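Local atomic coordinates of CdiI immunity protein (PDB entry 5E3E), a protein that binds the toxin domain of its cognate CdiA, an RNase A-superfamily nuclease, and probably protects the cell that makes it from that toxin. Residues S11-L14 against R15-N19; E87-L90 against K91-Y94. All coordinates share one frame; numbering follows the deposited sequence.

Contact 1: S11-L14 against R15-N19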
ATOM      1  N   SER A  11       5.434   3.006  -6.677  1.00 12.08           N
ATOM      2  CA  SER A  11       4.063   3.060  -6.129  1.00 12.38           C
ATOM      3  C   SER A  11       3.548   1.627  -5.867  1.00 11.89           C
ATOM      4  O   SER A  11       2.917   1.380  -4.867  1.00 11.84           O
ATOM      5  CB  SER A  11       3.116   3.791  -7.045  1.00 12.96           C
ATOM      6  OG  SER A  11       3.551   5.134  -7.162  1.00 14.41           O
ATOM      7  N   TYR A  12       3.848   0.695  -6.780  1.00 11.52           N
ATOM      8  CA  TYR A  12       3.423  -0.689  -6.640  1.00 11.33           C
ATOM      9  C   TYR A  12       4.064  -1.347  -5.411  1.00 11.10           C
ATOM     10  O   TYR A  12       3.336  -1.917  -4.590  1.00 11.09           O
ATOM     11  CB  TYR A  12       3.754  -1.488  -7.902  1.00 11.37           C
ATOM     12  CG  TYR A  12       3.402  -2.947  -7.820  1.00 11.53           C
ATOM     13  CD1 TYR A  12       2.074  -3.362  -7.775  1.00 11.76           C
ATOM     14  CD2 TYR A  12       4.378  -3.895  -7.751  1.00 11.70           C
ATOM     15  CE1 TYR A  12       1.738  -4.707  -7.698  1.00 12.00           C
ATOM     16  CE2 TYR A  12       4.059  -5.236  -7.650  1.00 11.89           C
ATOM     17  CZ  TYR A  12       2.745  -5.655  -7.643  1.00 12.07           C
ATOM     18  OH  TYR A  12       2.423  -7.022  -7.569  1.00 12.49           O
ATOM     19  N   LEU A  13       5.400  -1.266  -5.278  1.00 10.95           N
ATOM     20  CA  LEU A  13       6.056  -1.745  -4.068  1.00 11.13           C
ATOM     21  C   LEU A  13       5.438  -1.141  -2.800  1.00 10.99           C
ATOM     22  O   LEU A  13       5.148  -1.841  -1.855  1.00 10.89           O
ATOM     23  CB  LEU A  13       7.542  -1.430  -4.067  1.00 11.35           C
ATOM     24  CG  LEU A  13       8.379  -1.823  -2.856  1.00 11.59           C
ATOM     25  CD1 LEU A  13       8.404  -3.360  -2.697  1.00 11.79           C
ATOM     26  CD2 LEU A  13       9.785  -1.259  -3.025  1.00 11.97           C
ATOM     27  N   LEU A  14       5.283   0.170  -2.783  1.00 11.06           N
ATOM     28  CA  LEU A  14       4.977   0.876  -1.563  1.00 11.28           C
ATOM     29  C   LEU A  14       3.500   0.783  -1.185  1.00 11.51           C
ATOM     30  O   LEU A  14       3.179   0.840   0.001  1.00 11.57           O
ATOM     31  CB  LEU A  14       5.441   2.339  -1.648  1.00 11.54           C
ATOM     32  CG  LEU A  14       6.961   2.529  -1.742  1.00 11.87           C
ATOM     33  CD1 LEU A  14       7.380   3.992  -1.780  1.00 12.29           C
ATOM     34  CD2 LEU A  14       7.720   1.782  -0.671  1.00 12.08           C
ATOM     35  N   ARG A  15       2.640   0.561  -2.169  1.00 11.55           N
ATOM     36  CA  ARG A  15       1.215   0.460  -1.919  1.00 12.05           C
ATOM     37  C   ARG A  15       0.693  -0.949  -1.850  1.00 12.08           C
ATOM     38  O   ARG A  15      -0.241  -1.193  -1.085  1.00 12.30           O
ATOM     39  CB  ARG A  15       0.408   1.252  -2.915  1.00 12.54           C
ATOM     40  CG  ARG A  15       0.745   2.709  -2.911  1.00 13.04           C
ATOM     41  CD  ARG A  15      -0.084   3.447  -3.932  1.00 14.02           C
ATOM     42  NE  ARG A  15       0.233   4.879  -4.008  1.00 15.18           N
ATOM     43  CZ  ARG A  15      -0.438   5.758  -4.764  1.00 16.60           C
ATOM     44  NH1 ARG A  15      -1.468   5.384  -5.531  1.00 17.22           N
ATOM     45  NH2 ARG A  15      -0.057   7.023  -4.795  1.00 17.33           N
ATOM     46  N   CYS A  16       1.242  -1.876  -2.625  1.00 11.93           N
ATOM     47  CA  CYS A  16       0.719  -3.228  -2.640  1.00 12.27           C
ATOM     48  C   CYS A  16       1.487  -4.115  -1.667  1.00 11.89           C
ATOM     49  O   CYS A  16       0.899  -5.057  -1.112  1.00 12.08           O
ATOM     50  CB  CYS A  16       0.721  -3.840  -4.032  1.00 12.77           C
ATOM     51  SG  CYS A  16      -0.519  -3.118  -5.129  1.00 14.42           S
ATOM     52  N   TYR A  17       2.807  -3.914  -1.552  1.00 11.54           N
ATOM     53  CA  TYR A  17       3.595  -4.716  -0.647  1.00 11.52           C
ATOM     54  C   TYR A  17       3.647  -4.045   0.709  1.00 11.42           C
ATOM     55  O   TYR A  17       3.291  -4.692   1.693  1.00 11.42           O
ATOM     56  CB  TYR A  17       5.006  -5.017  -1.198  1.00 11.66           C
ATOM     57  CG  TYR A  17       4.958  -6.157  -2.197  1.00 11.91           C
ATOM     58  CD1 TYR A  17       4.595  -5.946  -3.517  1.00 11.92           C
ATOM     59  CD2 TYR A  17       5.228  -7.481  -1.772  1.00 12.19           C
ATOM     60  CE1 TYR A  17       4.501  -7.006  -4.398  1.00 12.26           C
ATOM     61  CE2 TYR A  17       5.178  -8.529  -2.649  1.00 12.68           C
ATOM     62  CZ  TYR A  17       4.815  -8.296  -3.959  1.00 12.68           C
ATOM     63  OH  TYR A  17       4.737  -9.361  -4.828  1.00 12.95           O
ATOM     64  N   PHE A  18       4.091  -2.790   0.772  1.00 11.18           N
ATOM     65  CA  PHE A  18       4.069  -2.066   2.053  1.00 11.57           C
ATOM     66  C   PHE A  18       2.707  -1.502   2.390  1.00 11.69           C
ATOM     67  O   PHE A  18       2.575  -0.366   2.817  1.00 12.03           O
ATOM     68  CB  PHE A  18       5.187  -1.041   2.159  1.00 11.65           C
ATOM     69  CG  PHE A  18       6.549  -1.656   2.258  1.00 11.81           C
ATOM     70  CD1 PHE A  18       6.973  -2.223   3.433  1.00 12.15           C
ATOM     71  CD2 PHE A  18       7.382  -1.726   1.153  1.00 12.10           C
ATOM     72  CE1 PHE A  18       8.232  -2.799   3.530  1.00 12.30           C
ATOM     73  CE2 PHE A  18       8.659  -2.303   1.246  1.00 12.27           C
ATOM     74  CZ  PHE A  18       9.061  -2.846   2.441  1.00 12.63           C
ATOM     75  N   ASN A  19       1.673  -2.332   2.203  1.00 11.86           N
ATOM     76  CA  ASN A  19       0.326  -2.001   2.622  1.00 12.13           C
ATOM     77  C   ASN A  19       0.224  -2.051   4.165  1.00 12.25           C
ATOM     78  O   ASN A  19       1.144  -2.471   4.838  1.00 11.89           O
ATOM     79  CB  ASN A  19      -0.715  -2.890   1.928  1.00 12.28           C
ATOM     80  CG  ASN A  19      -0.646  -4.323   2.372  1.00 12.59           C
ATOM     81  OD1 ASN A  19      -0.903  -4.630   3.527  1.00 12.84           O
ATOM     82  ND2 ASN A  19      -0.287  -5.225   1.457  1.00 12.74           N
TER
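Tyr12 meets Tyr17 five residues on in an offset edge-to-face (T-shaped) pair: the edge of Tyr17 faces the Tyr12 ring, the planes stand at 77°, and the centroids lie 5.8 Å apart. Tyr17 CE1 makes the closest approach, 3.7 Å from Tyr12 CE2. With CG of Tyr12 swung trans to its backbone N (chi1 177°), the ring also reaches Cys16, whose SG lies 3.7 Å from Tyr12 CD1 in an oblique sulfur-aromatic contact. Leu13 and Phe18 run alongside each other, Leu13 CD1 touching Phe18 CE2 at 4.1 Å, while Leu14 CD2 meets Phe18 CD2 at 4.0 Å.

A widened backbone accompanies this pairing. Arg15 N and Cys16 N bond back to Ser11 O and Tyr12 O in the alpha-helical pattern, but Leu13 O takes two donors. Phe18 N binds it at 3.0 Å, fairly straight at 168°; Tyr17 N makes the more bent bond, from above the carbonyl plane. Asn19 ND2 bonds to Cys16 O at 2.8 Å, and its OD1 to Asp21 N.

Farther out, Glu40 OE2 is hydrogen-bonded to both tyrosine hydroxyls, and Tyr12 OH also to Tyr63 N of the toxin chain. Arg15 NE bonds to Leu73 O, and NH1 forms a salt bridge with Glu65 of the toxin chain. The arrangement is a helix C-terminus widened by a pi-type turn and followed by an inverse gamma turn centred on Phe18, placed at the toxin interface.

Contact 2: E87-L90 against K91-Y94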
ATOM      1  N   GLU A  87      17.045   8.520   2.120  1.00 13.71           N
ATOM      2  CA  GLU A  87      18.145   8.023   1.265  1.00 14.74           C
ATOM      3  C   GLU A  87      18.655   6.683   1.739  1.00 14.01           C
ATOM      4  O   GLU A  87      18.880   5.781   0.954  1.00 13.58           O
ATOM      5  CB  GLU A  87      19.316   9.011   1.276  1.00 16.56           C
ATOM      6  CG  GLU A  87      20.534   8.577   0.470  1.00 18.68           C
ATOM      7  CD  GLU A  87      21.693   9.551   0.552  1.00 21.19           C
ATOM      8  OE1 GLU A  87      22.792   9.183   0.085  1.00 24.25           O
ATOM      9  OE2 GLU A  87      21.515  10.688   1.037  1.00 23.04           O
ATOM     10  N   GLU A  88      18.913   6.558   3.024  1.00 13.97           N
ATOM     11  CA  GLU A  88      19.490   5.297   3.514  1.00 14.25           C
ATOM     12  C   GLU A  88      18.502   4.120   3.329  1.00 13.04           C
ATOM     13  O   GLU A  88      18.900   3.013   2.997  1.00 13.20           O
ATOM     14  CB  GLU A  88      19.988   5.418   4.941  1.00 15.72           C
ATOM     15  CG  GLU A  88      21.177   6.365   5.111  1.00 18.36           C
ATOM     16  CD  GLU A  88      22.328   6.133   4.145  1.00 22.12           C
ATOM     17  OE1 GLU A  88      22.682   4.965   3.904  1.00 24.61           O
ATOM     18  OE2 GLU A  88      22.904   7.123   3.602  1.00 27.68           O
ATOM     19  N   TRP A  89      17.219   4.345   3.546  1.00 12.08           N
ATOM     20  CA  TRP A  89      16.252   3.268   3.378  1.00 11.58           C
ATOM     21  C   TRP A  89      16.190   2.888   1.902  1.00 11.37           C
ATOM     22  O   TRP A  89      16.173   1.706   1.578  1.00 11.01           O
ATOM     23  CB  TRP A  89      14.855   3.623   3.880  1.00 11.46           C
ATOM     24  CG  TRP A  89      13.962   2.438   3.832  1.00 11.49           C
ATOM     25  CD1 TRP A  89      14.256   1.188   4.320  1.00 11.55           C
ATOM     26  CD2 TRP A  89      12.681   2.327   3.209  1.00 11.74           C
ATOM     27  NE1 TRP A  89      13.230   0.318   4.062  1.00 11.78           N
ATOM     28  CE2 TRP A  89      12.243   1.000   3.391  1.00 11.81           C
ATOM     29  CE3 TRP A  89      11.830   3.239   2.576  1.00 11.96           C
ATOM     30  CZ2 TRP A  89      11.014   0.555   2.938  1.00 12.32           C
ATOM     31  CZ3 TRP A  89      10.625   2.789   2.118  1.00 12.38           C
ATOM     32  CH2 TRP A  89      10.216   1.478   2.306  1.00 12.56           C
ATOM     33  N   LEU A  90      16.155   3.879   0.993  1.00 11.45           N
ATOM     34  CA  LEU A  90      16.106   3.529  -0.435  1.00 11.61           C
ATOM     35  C   LEU A  90      17.363   2.738  -0.866  1.00 11.68           C
ATOM     36  O   LEU A  90      17.254   1.840  -1.703  1.00 11.55           O
ATOM     37  CB  LEU A  90      15.953   4.758  -1.323  1.00 12.13           C
ATOM     38  CG  LEU A  90      14.617   5.502  -1.270  1.00 12.46           C
ATOM     39  CD1 LEU A  90      14.619   6.710  -2.191  1.00 13.23           C
ATOM     40  CD2 LEU A  90      13.463   4.627  -1.613  1.00 12.61           C
ATOM     41  N   LYS A  91      18.533   3.125  -0.377  1.00 12.03           N
ATOM     42  CA  LYS A  91      19.775   2.411  -0.704  1.00 12.65           C
ATOM     43  C   LYS A  91      19.699   0.970  -0.197  1.00 12.24           C
ATOM     44  O   LYS A  91      20.152   0.008  -0.900  1.00 12.21           O
ATOM     45  CB  LYS A  91      20.994   3.115  -0.107  1.00 13.84           C
ATOM     46  CG  LYS A  91      21.350   4.413  -0.833  1.00 15.52           C
ATOM     47  CD  LYS A  91      22.652   4.985  -0.279  1.00 18.02           C
ATOM     48  CE  LYS A  91      23.121   6.178  -1.110  1.00 20.86           C
ATOM     49  NZ  LYS A  91      24.432   6.767  -0.680  1.00 23.94           N
ATOM     50  N   HIS A  92      19.095   0.816   0.982  1.00 11.73           N
ATOM     51  CA  HIS A  92      18.840  -0.534   1.538  1.00 11.93           C
ATOM     52  C   HIS A  92      17.887  -1.384   0.652  1.00 11.86           C
ATOM     53  O   HIS A  92      18.158  -2.585   0.398  1.00 12.24           O
ATOM     54  CB  HIS A  92      18.288  -0.407   2.957  1.00 11.88           C
ATOM     55  CG  HIS A  92      17.833  -1.700   3.539  1.00 11.95           C
ATOM     56  ND1 HIS A  92      18.704  -2.668   3.989  1.00 12.50           N
ATOM     57  CD2 HIS A  92      16.595  -2.191   3.725  1.00 12.10           C
ATOM     58  CE1 HIS A  92      18.016  -3.697   4.456  1.00 12.70           C
ATOM     59  NE2 HIS A  92      16.730  -3.414   4.345  1.00 12.60           N
ATOM     60  N   ILE A  93      16.782  -0.807   0.192  1.00 11.77           N
ATOM     61  CA  ILE A  93      15.841  -1.538  -0.694  1.00 12.04           C
ATOM     62  C   ILE A  93      16.617  -1.995  -1.924  1.00 12.62           C
ATOM     63  O   ILE A  93      16.564  -3.145  -2.304  1.00 12.72           O
ATOM     64  CB  ILE A  93      14.668  -0.675  -1.139  1.00 12.07           C
ATOM     65  CG1 ILE A  93      13.758  -0.331   0.048  1.00 12.07           C
ATOM     66  CG2 ILE A  93      13.876  -1.347  -2.277  1.00 12.20           C
ATOM     67  CD1 ILE A  93      12.724   0.698  -0.340  1.00 12.23           C
ATOM     68  N   TYR A  94      17.363  -1.078  -2.510  1.00 13.30           N
ATOM     69  CA  TYR A  94      18.122  -1.349  -3.725  1.00 14.58           C
ATOM     70  C   TYR A  94      19.055  -2.570  -3.505  1.00 15.01           C
ATOM     71  O   TYR A  94      19.076  -3.509  -4.316  1.00 15.07           O
ATOM     72  CB  TYR A  94      18.915  -0.090  -4.107  1.00 15.57           C
ATOM     73  CG  TYR A  94      19.441  -0.057  -5.511  1.00 16.94           C
ATOM     74  CD1 TYR A  94      20.573  -0.806  -5.840  1.00 18.23           C
ATOM     75  CD2 TYR A  94      18.857   0.728  -6.503  1.00 18.03           C
ATOM     76  CE1 TYR A  94      21.098  -0.791  -7.106  1.00 19.57           C
ATOM     77  CE2 TYR A  94      19.399   0.764  -7.793  1.00 19.27           C
ATOM     78  CZ  TYR A  94      20.517   0.004  -8.081  1.00 20.30           C
ATOM     79  OH  TYR A  94      21.127  -0.053  -9.339  1.00 23.32           O
TER
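Ile93 CD1 sits over one face of the Trp89 indole, 3.6 Å from the centroid of the six-membered ring and only 6° off its normal, which identifies a CH-pi contact. Two torsions bring the groups together: the indole is turned away from its own backbone N (chi1 -173°), and CG1 of Ile93 lies opposite its carbonyl carbon (chi1 -67°), carrying CD1 back along the helix. Leu90 runs beside Ile93, its CD2 4.2 Å from Ile93 CD1, and both pack on Ile52 of helix 42-56. The Trp89 ring also stacks with Tyr79, so this side is densely built.

Contacts are sparser on the outer side. There Glu87 and Lys91 extend side by side, and Lys91 NZ forms a salt bridge with Glu87 OE1 at 3.0 Å, using the anti lone pair of that oxygen. Glu88 OE2 remains 4.6 Å from Lys91 NZ, beyond salt-bridge range, though its charge may still add to the field around the ammonium. Beneath both sides, regular backbone bonds such as Ile93 N to Trp89 O at 2.9 Å maintain the turn. The chemistry is that of an amphipathic helix, with aromatic and aliphatic groups turned to the core and an i to i+4 ion pair at the solvent boundary.

In the fold
Both contacts are local, each lying within one continuous stretch, so neither closes a long loop; they follow in series, without nesting or crossing. From the N terminus, contact 1 comes first, along helix 8-17 and the turn that follows it. The chain then passes through helices 22-25, 29-39, 42-56 and 62-72 before contact 2 forms on helix 86-96, near the C terminus. Their centres are 15 Å apart, on opposite sides of the chain's centre, yet their side chains meet: Leu14 CD2 lies 3.9 Å from Trp89 CH2, and Phe18 CZ lies 4.0 Å from Trp89 CZ2. Thus helices 8-17 and 86-96, near the two chain ends, pack directly together in the interior.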